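Local coordinates for protein GDP-mannose-dependent alpha-(1-6)-phosphatidylinositol monomannoside mannosyltransferase (Corynebacterium glutamicum, PDB 3OKP) that belongs to the GT-B class of glycosyltransferases, built from two Rossmann-like domains, and is modelled here with guanosine-5'-diphosphate-alpha-D-mannose bound, at residues Ser4-Val10 and Arg85-Trp91; Val174-Pro179 and Arg356-Glu360; Leu216-Gln222 and Val331-Ser335. All coordinates share one frame; numbering follows the deposited sequence.

Contact 1: Ser4-Val10 and Arg85-Trp91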
loop_
_atom_site.group_PDB
_atom_site.type_symbol
_atom_site.label_atom_id
_atom_site.label_comp_id
_atom_site.label_asym_id
_atom_site.label_seq_id
_atom_site.Cartn_x
_atom_site.Cartn_y
_atom_site.Cartn_z
ATOM N N SER A 4 17.902 9.479 22.487
ATOM C CA SER A 4 16.899 8.920 21.534
ATOM C C SER A 4 15.581 8.607 22.240
ATOM O O SER A 4 15.567 8.021 23.324
ATOM C CB SER A 4 17.450 7.661 20.855
ATOM O OG SER A 4 16.435 6.955 20.156
ATOM N N ARG A 5 14.478 9.006 21.617
ATOM C CA ARG A 5 13.151 8.678 22.127
ATOM C C ARG A 5 12.799 7.223 21.816
ATOM O O ARG A 5 13.074 6.724 20.719
ATOM C CB ARG A 5 12.100 9.627 21.547
ATOM C CG ARG A 5 12.242 11.072 22.019
ATOM C CD ARG A 5 11.220 11.989 21.361
ATOM N NE ARG A 5 9.843 11.625 21.697
ATOM C CZ ARG A 5 9.192 12.036 22.784
ATOM N NH1 ARG A 5 9.783 12.834 23.665
ATOM N NH2 ARG A 5 7.941 11.646 22.992
ATOM N N LYS A 6 12.193 6.556 22.793
ATOM C CA LYS A 6 11.840 5.143 22.698
ATOM C C LYS A 6 10.353 4.983 22.389
ATOM O O LYS A 6 9.514 5.689 22.955
ATOM C CB LYS A 6 12.186 4.441 24.011
ATOM C CG LYS A 6 12.423 2.945 23.906
ATOM C CD LYS A 6 13.240 2.476 25.103
ATOM C CE LYS A 6 13.345 0.961 25.171
ATOM N NZ LYS A 6 14.025 0.534 26.433
ATOM N N THR A 7 10.040 4.049 21.492
ATOM C CA THR A 7 8.672 3.857 21.012
ATOM C C THR A 7 8.137 2.460 21.317
ATOM O O THR A 7 8.799 1.453 21.045
ATOM C CB THR A 7 8.567 4.117 19.488
ATOM O OG1 THR A 7 9.095 5.412 19.182
ATOM C CG2 THR A 7 7.114 4.039 19.012
ATOM N N LEU A 8 6.935 2.418 21.888
ATOM C CA LEU A 8 6.182 1.177 22.021
ATOM C C LEU A 8 5.115 1.126 20.933
ATOM O O LEU A 8 4.257 2.010 20.853
ATOM C CB LEU A 8 5.543 1.056 23.410
ATOM C CG LEU A 8 4.669 -0.173 23.699
ATOM C CD1 LEU A 8 5.494 -1.459 23.714
ATOM C CD2 LEU A 8 3.919 0.001 25.010
ATOM N N VAL A 9 5.190 0.099 20.092
ATOM C CA VAL A 9 4.197 -0.128 19.044
ATOM C C VAL A 9 3.129 -1.085 19.571
ATOM O O VAL A 9 3.431 -2.227 19.932
ATOM C CB VAL A 9 4.842 -0.696 17.749
ATOM C CG1 VAL A 9 3.797 -0.865 16.649
ATOM C CG2 VAL A 9 5.983 0.200 17.269
ATOM N N VAL A 10 1.889 -0.604 19.625
ATOM C CA VAL A 10 0.762 -1.370 20.160
ATOM C C VAL A 10 -0.133 -1.787 18.999
ATOM O O VAL A 10 -0.678 -0.935 18.295
ATOM C CB VAL A 10 -0.047 -0.541 21.197
ATOM C CG1 VAL A 10 -1.262 -1.326 21.703
ATOM C CG2 VAL A 10 0.843 -0.119 22.359
ATOM N N ARG A 85 9.970 -0.071 30.315
ATOM C CA ARG A 85 10.892 0.177 29.209
ATOM C C ARG A 85 11.182 1.665 29.003
ATOM O O ARG A 85 11.850 2.037 28.038
ATOM C CB ARG A 85 10.371 -0.460 27.913
ATOM C CG ARG A 85 10.460 -1.981 27.868
ATOM C CD ARG A 85 11.899 -2.466 27.663
ATOM N NE ARG A 85 11.981 -3.924 27.606
ATOM C CZ ARG A 85 12.353 -4.705 28.618
ATOM N NH1 ARG A 85 12.691 -4.180 29.793
ATOM N NH2 ARG A 85 12.390 -6.022 28.454
ATOM N N GLU A 86 10.686 2.502 29.915
ATOM C CA GLU A 86 10.855 3.963 29.846
ATOM C C GLU A 86 10.447 4.529 28.477
ATOM O O GLU A 86 11.224 5.215 27.803
ATOM C CB GLU A 86 12.284 4.377 30.230
ATOM C CG GLU A 86 12.604 4.204 31.714
ATOM C CD GLU A 86 13.913 4.866 32.122
ATOM O OE1 GLU A 86 14.961 4.575 31.504
ATOM O OE2 GLU A 86 13.894 5.674 33.076
ATOM N N ILE A 87 9.211 4.228 28.088
ATOM C CA ILE A 87 8.686 4.565 26.768
ATOM C C ILE A 87 8.297 6.041 26.654
ATOM O O ILE A 87 7.584 6.578 27.506
ATOM C CB ILE A 87 7.478 3.649 26.406
ATOM C CG1 ILE A 87 7.906 2.171 26.312
ATOM C CG2 ILE A 87 6.778 4.119 25.134
ATOM C CD1 ILE A 87 8.977 1.857 25.261
ATOM N N ASP A 88 8.778 6.678 25.588
ATOM C CA ASP A 88 8.473 8.071 25.275
ATOM C C ASP A 88 7.275 8.184 24.336
ATOM O O ASP A 88 6.375 8.992 24.570
ATOM C CB ASP A 88 9.694 8.746 24.636
ATOM C CG ASP A 88 10.916 8.713 25.535
ATOM O OD1 ASP A 88 10.899 9.386 26.587
ATOM O OD2 ASP A 88 11.892 8.017 25.186
ATOM N N ASN A 89 7.280 7.380 23.273
ATOM C CA ASN A 89 6.208 7.384 22.273
ATOM C C ASN A 89 5.392 6.106 22.322
ATOM O O ASN A 89 5.947 5.015 22.425
ATOM C CB ASN A 89 6.768 7.521 20.849
ATOM C CG ASN A 89 7.751 8.662 20.701
ATOM O OD1 ASN A 89 7.458 9.808 21.042
ATOM N ND2 ASN A 89 8.923 8.354 20.160
ATOM N N VAL A 90 4.074 6.247 22.227
ATOM C CA VAL A 90 3.191 5.101 22.043
ATOM C C VAL A 90 2.541 5.211 20.667
ATOM O O VAL A 90 1.828 6.179 20.377
ATOM C CB VAL A 90 2.126 4.996 23.165
ATOM C CG1 VAL A 90 1.129 3.871 22.877
ATOM C CG2 VAL A 90 2.799 4.764 24.505
ATOM N N TRP A 91 2.817 4.224 19.823
ATOM C CA TRP A 91 2.339 4.218 18.450
ATOM C C TRP A 91 1.345 3.080 18.234
ATOM O O TRP A 91 1.718 1.906 18.243
ATOM C CB TRP A 91 3.528 4.114 17.480
ATOM C CG TRP A 91 3.182 4.092 16.010
ATOM C CD1 TRP A 91 2.034 4.548 15.420
ATOM C CD2 TRP A 91 4.020 3.625 14.943
ATOM N NE1 TRP A 91 2.098 4.371 14.058
ATOM C CE2 TRP A 91 3.306 3.812 13.737
ATOM C CE3 TRP A 91 5.302 3.058 14.890
ATOM C CZ2 TRP A 91 3.830 3.452 12.489
ATOM C CZ3 TRP A 91 5.825 2.700 13.646
ATOM C CH2 TRP A 91 5.087 2.900 12.464
#

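Contact 2: Val174-Pro179 and Arg356-Glu360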
loop_
_atom_site.group_PDB
_atom_site.type_symbol
_atom_site.label_atom_id
_atom_site.label_comp_id
_atom_site.label_asym_id
_atom_site.label_seq_id
_atom_site.Cartn_x
_atom_site.Cartn_y
_atom_site.Cartn_z
ATOM N N VAL A 174 13.068 0.023 -3.228
ATOM C CA VAL A 174 13.698 0.394 -4.502
ATOM C C VAL A 174 14.874 -0.512 -4.914
ATOM O O VAL A 174 15.399 -0.381 -6.022
ATOM C CB VAL A 174 14.122 1.892 -4.530
ATOM C CG1 VAL A 174 12.895 2.797 -4.471
ATOM C CG2 VAL A 174 15.099 2.217 -3.401
ATOM N N LYS A 175 15.280 -1.418 -4.027
ATOM C CA LYS A 175 16.303 -2.414 -4.359
ATOM C C LYS A 175 15.699 -3.711 -4.902
ATOM O O LYS A 175 16.311 -4.381 -5.739
ATOM C CB LYS A 175 17.205 -2.702 -3.157
ATOM C CG LYS A 175 18.300 -1.664 -2.950
ATOM N N ARG A 176 14.509 -4.060 -4.419
ATOM C CA ARG A 176 13.782 -5.237 -4.906
ATOM C C ARG A 176 12.975 -4.894 -6.158
ATOM O O ARG A 176 12.982 -5.646 -7.136
ATOM C CB ARG A 176 12.857 -5.799 -3.820
ATOM N N PHE A 177 12.270 -3.765 -6.110
ATOM C CA PHE A 177 11.582 -3.228 -7.277
ATOM C C PHE A 177 12.530 -2.259 -7.970
ATOM O O PHE A 177 12.703 -1.114 -7.544
ATOM C CB PHE A 177 10.264 -2.551 -6.887
ATOM C CG PHE A 177 9.228 -3.500 -6.357
ATOM C CD1 PHE A 177 8.344 -4.140 -7.223
ATOM C CD2 PHE A 177 9.130 -3.754 -4.991
ATOM C CE1 PHE A 177 7.382 -5.022 -6.740
ATOM C CE2 PHE A 177 8.173 -4.636 -4.495
ATOM C CZ PHE A 177 7.297 -5.274 -5.372
ATOM N N THR A 178 13.162 -2.751 -9.029
ATOM C CA THR A 178 14.233 -2.033 -9.704
ATOM C C THR A 178 14.131 -2.282 -11.219
ATOM O O THR A 178 13.637 -3.337 -11.637
ATOM C CB THR A 178 15.619 -2.447 -9.111
ATOM O OG1 THR A 178 16.613 -1.472 -9.442
ATOM C CG2 THR A 178 16.055 -3.835 -9.592
ATOM N N PRO A 179 14.550 -1.303 -12.047
ATOM C CA PRO A 179 14.499 -1.522 -13.497
ATOM C C PRO A 179 15.291 -2.756 -13.924
ATOM O O PRO A 179 16.348 -3.049 -13.354
ATOM C CB PRO A 179 15.129 -0.249 -14.067
ATOM C CG PRO A 179 14.874 0.787 -13.017
ATOM C CD PRO A 179 15.051 0.046 -11.725
ATOM N N ARG A 356 11.154 6.047 -11.930
ATOM C CA ARG A 356 12.228 5.571 -11.059
ATOM C C ARG A 356 12.804 6.695 -10.195
ATOM O O ARG A 356 12.981 6.525 -8.990
ATOM C CB ARG A 356 13.329 4.884 -11.883
ATOM C CG ARG A 356 14.562 4.435 -11.085
ATOM C CD ARG A 356 14.227 3.318 -10.110
ATOM N NE ARG A 356 15.346 2.996 -9.228
ATOM C CZ ARG A 356 15.343 2.011 -8.331
ATOM N NH1 ARG A 356 14.280 1.229 -8.190
ATOM N NH2 ARG A 356 16.415 1.804 -7.575
ATOM N N ALA A 357 13.084 7.839 -10.816
ATOM C CA ALA A 357 13.591 9.013 -10.105
ATOM C C ALA A 357 12.589 9.512 -9.061
ATOM O O ALA A 357 12.979 9.906 -7.957
ATOM C CB ALA A 357 13.938 10.124 -11.092
ATOM N N HIS A 358 11.306 9.481 -9.419
ATOM C CA HIS A 358 10.223 9.931 -8.539
ATOM C C HIS A 358 10.152 9.138 -7.233
ATOM O O HIS A 358 10.117 9.727 -6.149
ATOM C CB HIS A 358 8.877 9.881 -9.278
ATOM C CG HIS A 358 7.716 10.371 -8.467
ATOM N ND1 HIS A 358 6.540 9.662 -8.350
ATOM C CD2 HIS A 358 7.547 11.501 -7.739
ATOM C CE1 HIS A 358 5.698 10.332 -7.584
ATOM N NE2 HIS A 358 6.286 11.450 -7.199
ATOM N N VAL A 359 10.136 7.810 -7.339
ATOM C CA VAL A 359 10.068 6.948 -6.152
ATOM C C VAL A 359 11.345 7.005 -5.302
ATOM O O VAL A 359 11.275 6.932 -4.074
ATOM C CB VAL A 359 9.686 5.474 -6.487
ATOM C CG1 VAL A 359 8.241 5.390 -6.981
ATOM C CG2 VAL A 359 10.639 4.869 -7.501
ATOM N N GLU A 360 12.499 7.150 -5.954
ATOM C CA GLU A 360 13.767 7.309 -5.237
ATOM C C GLU A 360 13.804 8.615 -4.442
ATOM O O GLU A 360 14.437 8.690 -3.388
ATOM C CB GLU A 360 14.957 7.251 -6.195
ATOM C CG GLU A 360 15.295 5.860 -6.695
ATOM C CD GLU A 360 16.687 5.785 -7.288
ATOM O OE1 GLU A 360 17.664 5.694 -6.513
ATOM O OE2 GLU A 360 16.809 5.810 -8.529
#

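Contact 3: Leu216-Gln222 and Val331-Ser335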
loop_
_atom_site.group_PDB
_atom_site.type_symbol
_atom_site.label_atom_id
_atom_site.label_comp_id
_atom_site.label_asym_id
_atom_site.label_seq_id
_atom_site.Cartn_x
_atom_site.Cartn_y
_atom_site.Cartn_z
ATOM N N LEU A 216 -9.809 -2.557 -18.683
ATOM C CA LEU A 216 -8.673 -2.912 -19.538
ATOM C C LEU A 216 -9.062 -3.890 -20.647
ATOM O O LEU A 216 -8.705 -3.690 -21.815
ATOM C CB LEU A 216 -7.533 -3.494 -18.687
ATOM C CG LEU A 216 -6.211 -2.741 -18.450
ATOM C CD1 LEU A 216 -6.253 -1.243 -18.766
ATOM C CD2 LEU A 216 -5.671 -2.992 -17.038
ATOM N N ILE A 217 -9.792 -4.942 -20.275
ATOM C CA ILE A 217 -10.260 -5.953 -21.225
ATOM C C ILE A 217 -11.171 -5.336 -22.294
ATOM O O ILE A 217 -11.060 -5.665 -23.479
ATOM C CB ILE A 217 -10.957 -7.139 -20.497
ATOM C CG1 ILE A 217 -9.909 -8.010 -19.784
ATOM C CG2 ILE A 217 -11.783 -7.975 -21.467
ATOM C CD1 ILE A 217 -10.480 -8.922 -18.699
ATOM N N LYS A 218 -12.049 -4.428 -21.872
ATOM C CA LYS A 218 -12.976 -3.758 -22.785
ATOM C C LYS A 218 -12.268 -2.790 -23.737
ATOM O O LYS A 218 -12.771 -2.500 -24.824
ATOM C CB LYS A 218 -14.089 -3.049 -22.006
ATOM C CG LYS A 218 -15.102 -4.008 -21.383
ATOM C CD LYS A 218 -16.162 -3.279 -20.575
ATOM C CE LYS A 218 -17.044 -4.259 -19.814
ATOM N NZ LYS A 218 -18.199 -3.570 -19.162
ATOM N N ALA A 219 -11.102 -2.301 -23.323
ATOM C CA ALA A 219 -10.288 -1.416 -24.157
ATOM C C ALA A 219 -9.412 -2.181 -25.158
ATOM O O ALA A 219 -8.930 -1.598 -26.136
ATOM C CB ALA A 219 -9.431 -0.501 -23.284
ATOM N N MET A 220 -9.220 -3.480 -24.924
ATOM C CA MET A 220 -8.310 -4.281 -25.756
ATOM C C MET A 220 -8.625 -4.373 -27.268
ATOM O O MET A 220 -7.702 -4.279 -28.073
ATOM C CB MET A 220 -8.038 -5.669 -25.155
ATOM C CG MET A 220 -7.050 -5.663 -23.979
ATOM S SD MET A 220 -5.441 -4.887 -24.300
ATOM C CE MET A 220 -4.645 -6.136 -25.307
ATOM N N PRO A 221 -9.911 -4.568 -27.659
ATOM C CA PRO A 221 -10.189 -4.682 -29.101
ATOM C C PRO A 221 -9.560 -3.575 -29.958
ATOM O O PRO A 221 -8.984 -3.871 -31.007
ATOM C CB PRO A 221 -11.719 -4.634 -29.171
ATOM C CG PRO A 221 -12.151 -5.234 -27.871
ATOM C CD PRO A 221 -11.146 -4.721 -26.863
ATOM N N GLN A 222 -9.652 -2.322 -29.514
ATOM C CA GLN A 222 -9.024 -1.216 -30.250
ATOM C C GLN A 222 -7.500 -1.287 -30.211
ATOM O O GLN A 222 -6.842 -1.029 -31.221
ATOM C CB GLN A 222 -9.516 0.143 -29.748
ATOM C CG GLN A 222 -10.875 0.546 -30.301
ATOM C CD GLN A 222 -11.350 1.874 -29.749
ATOM O OE1 GLN A 222 -12.198 1.919 -28.856
ATOM N NE2 GLN A 222 -10.793 2.964 -30.264
ATOM N N VAL A 331 -13.691 3.919 -22.488
ATOM C CA VAL A 331 -13.048 2.909 -23.336
ATOM C C VAL A 331 -12.166 3.539 -24.409
ATOM O O VAL A 331 -11.011 3.133 -24.582
ATOM C CB VAL A 331 -14.087 1.967 -24.014
ATOM C CG1 VAL A 331 -13.385 0.816 -24.725
ATOM C CG2 VAL A 331 -15.082 1.425 -22.995
ATOM N N ASP A 332 -12.712 4.528 -25.117
ATOM C CA ASP A 332 -11.995 5.201 -26.198
ATOM C C ASP A 332 -10.709 5.875 -25.730
ATOM O O ASP A 332 -9.676 5.751 -26.388
ATOM C CB ASP A 332 -12.899 6.212 -26.915
ATOM C CG ASP A 332 -13.824 5.559 -27.926
ATOM O OD1 ASP A 332 -13.731 4.329 -28.134
ATOM O OD2 ASP A 332 -14.650 6.279 -28.521
ATOM N N LYS A 333 -10.770 6.574 -24.598
ATOM C CA LYS A 333 -9.597 7.278 -24.073
ATOM C C LYS A 333 -8.531 6.308 -23.550
ATOM O O LYS A 333 -7.339 6.497 -23.806
ATOM C CB LYS A 333 -9.997 8.296 -22.997
ATOM C CG LYS A 333 -8.851 9.163 -22.462
ATOM C CD LYS A 333 -8.284 10.113 -23.514
ATOM C CE LYS A 333 -7.141 10.942 -22.936
ATOM N NZ LYS A 333 -6.584 11.913 -23.918
ATOM N N LEU A 334 -8.969 5.274 -22.833
ATOM C CA LEU A 334 -8.059 4.259 -22.302
ATOM C C LEU A 334 -7.309 3.533 -23.421
ATOM O O LEU A 334 -6.090 3.372 -23.350
ATOM C CB LEU A 334 -8.807 3.260 -21.404
ATOM C CG LEU A 334 -8.030 2.121 -20.724
ATOM C CD1 LEU A 334 -6.841 2.625 -19.903
ATOM C CD2 LEU A 334 -8.966 1.298 -19.851
ATOM N N SER A 335 -8.035 3.105 -24.453
ATOM C CA SER A 335 -7.400 2.435 -25.586
ATOM C C SER A 335 -6.480 3.398 -26.345
ATOM O O SER A 335 -5.384 3.016 -26.746
ATOM C CB SER A 335 -8.433 1.782 -26.511
ATOM O OG SER A 335 -9.273 2.747 -27.104
#

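Contact 1: Ser4-Val10 and Arg85-Trp91
Asn89 and Thr7 meet because each turns its polar branch to stand beside its own backbone N: Asn89 CG (chi1 -50°) and Thr7 OG1 (chi1 -54°) both lie opposite the carbonyl carbon, which puts amide and hydroxyl next to each other on one face of the sheet. Asn89 ND2 donates to Thr7 OG1 at 3.1 Å, the hydroxyl lying close to the amide plane, and also to the carbonyl of Leu376. The oxygen end is gripped by Arg5, whose chain bends at chi3 and presents its guanidinium side-on. Arg5 NH2 lies 2.7 Å from Asn89 OD1. Arg5 NE lies 3.1 Å from the same Asn89 OD1. Both nitrogens approach from one face of the amide, although OD1 lies in the guanidinium plane. Held at both ends, the amide is fixed in rotation. Asp88 CB covers one face of the guanidinium, and Ser111 OG takes a further bond from NH2.

Asp88 OD2 uses its anti lone pair to accept the N-H of Lys6, with Lys6 N at 2.8 Å. Lys6 O accepts from the backbone N atoms of both Asp88 and Asn89. The extended Lys6 chain runs on until NZ bonds Arg85 O at 3.1 Å. Regular parallel pairing follows, with Leu8 bonded through N to Asn89 O and through O to Trp91 N, and Val10 N to Trp91 O. On the other face from Thr7, Leu8 CB rests on Ile87 CG2 at 3.7 Å, and helix 72-84 packs on Leu8 through Ile81 and Ile82. Back on the Thr7 face, Val9 CG2 lies 3.8 Å from Trp91 CE3, the side chains running side by side. Strands 7-11 and 89-92 are neighbours at the centre of the N-terminal Rossmann-like sheet, where the 3-2-1-4 order reverses the direction of strand addition.

Contact 2: Val174-Pro179 and Arg356-Glu360
Arg356 reaches across from helix 345-362 to the loop Val174-Pro179, part of the connection that, as in the GT-B fold, leads from the N-terminal to the C-terminal Rossmann-like domain, and binds its backbone carbonyls. Both terminal nitrogens converge end-on upon one oxygen: Arg356 NH1 lies 2.9 Å from Val174 O, in the carbonyl plane and on a lone pair. Arg356 NH2 lies 2.9 Å from Val174 O as well but is tilted 32° from that plane. The oxygen sits almost exactly in the plane of the guanidinium. Arg356 NH1 also makes a weak bond to Phe177 O at 2.9 Å, again at the edge of the group, so a single side chain spans the turn from Val174 to Phe177.

Side-chain atoms also lie over both faces of the guanidinium. Val174 CG1 lies loosely over one, Thr178 OG1 and Pro179 CD over the opposite one. Pro179 crosses the arginine chain at about a right angle, its CD 3.7 Å from Arg356 CD. What brings the group here is the bend at chi2 (67°), after which the chain runs straight to its tip. Deeper in, Val174 CG1 approaches Val359 CG2 at 4.3 Å, adding a small apolar patch.

Farther out, Ala301 O at the end of helix 294-301 accepts from NH1 as well. Phe177 packs on that helix too, its side chain about 5 Å from the bound guanosine-5'-diphosphate-alpha-D-mannose. Glu360, one turn on, forms a salt bridge with the arginine, but its hydrogen bond is weak, Arg356 NE lying 3.2 Å from Glu360 OE2.

Contact 3: Leu216-Gln222 and Val331-Ser335
Two helices of the C-terminal Rossmann-like domain pack here: Ala219, at the middle of the contact, faces Leu334 and Ser335 at the start of helix 331-342. The segments cross at -71°, with their axes 8.5 Å apart at the closest point, consistent with the small side chain of Ala219 at the crossing, where its CA is 5.0 Å from Ser335 CA. Ala219 CB touches Leu334 CD2 at 3.9 Å. Leu334 CD2 also meets Leu216 CD1 at 3.9 Å, and these two leucine side chains cross at about a right angle. Leu334 CD2 is seated between Leu216 and Ala219, which lie almost one turn apart on their helix.

Val331 and Ser335, likewise one turn apart, press against backbone. Val331 holds CG1 anti to its N (chi1 -172°) and thereby sets this methyl 3.4 Å from Lys218 O. Helix 213-226 is kinked here, since the N atoms of Pro221 and Gln222 have no bond to the preceding turn, and Lys218 O belongs to that interruption. Ser335 CB lies 3.4 Å from Ala219 O. Ser335 OG is folded back over its own helix, close to the carbonyl oxygens of Val331 and Asp332. Gln222 CB comes to 3.8 Å from Ser335 CB, while the amide beyond it extends toward the exposed carboxylate of Asp332, the two planes being nearly perpendicular.

The apolar end of the contact continues inward, as Leu216 also packs on Leu232 of strand 231-235 and on Pro279, and Leu334 on Val326. Leu216, Ala219 and Leu334 are buried, while Gln222 and Asp332 lie at the exposed end. Such packing belongs to the outer helical layer of a Rossmann-like alpha/beta domain, where helix 213-226 is the helix of the beta-alpha-beta crossover joining strands 200-204 and 231-235.

How the contacts relate
Contact 1 joins two central strands of the seven-stranded N-terminal sheet, whereas contact 3 joins two helices of the C-terminal domain, one of which, 213-226, packs on its six-stranded sheet; their centres are 51 Å apart, on opposite sides of the chain's centre. Contact 2 lies between, its centre 31 Å from that of contact 1 and 29 Å from that of contact 3, near the bound guanosine-5'-diphosphate-alpha-D-mannose. Along the chain contact 1 closes first, and contact 3 is nested inside the loop closed by contact 2. Helices 331-342 and 345-362 follow directly on one another, linking contacts 3 and 2. Two contacts thus lie within separate domains, while contact 2 ties the interdomain connection to the C-terminal half.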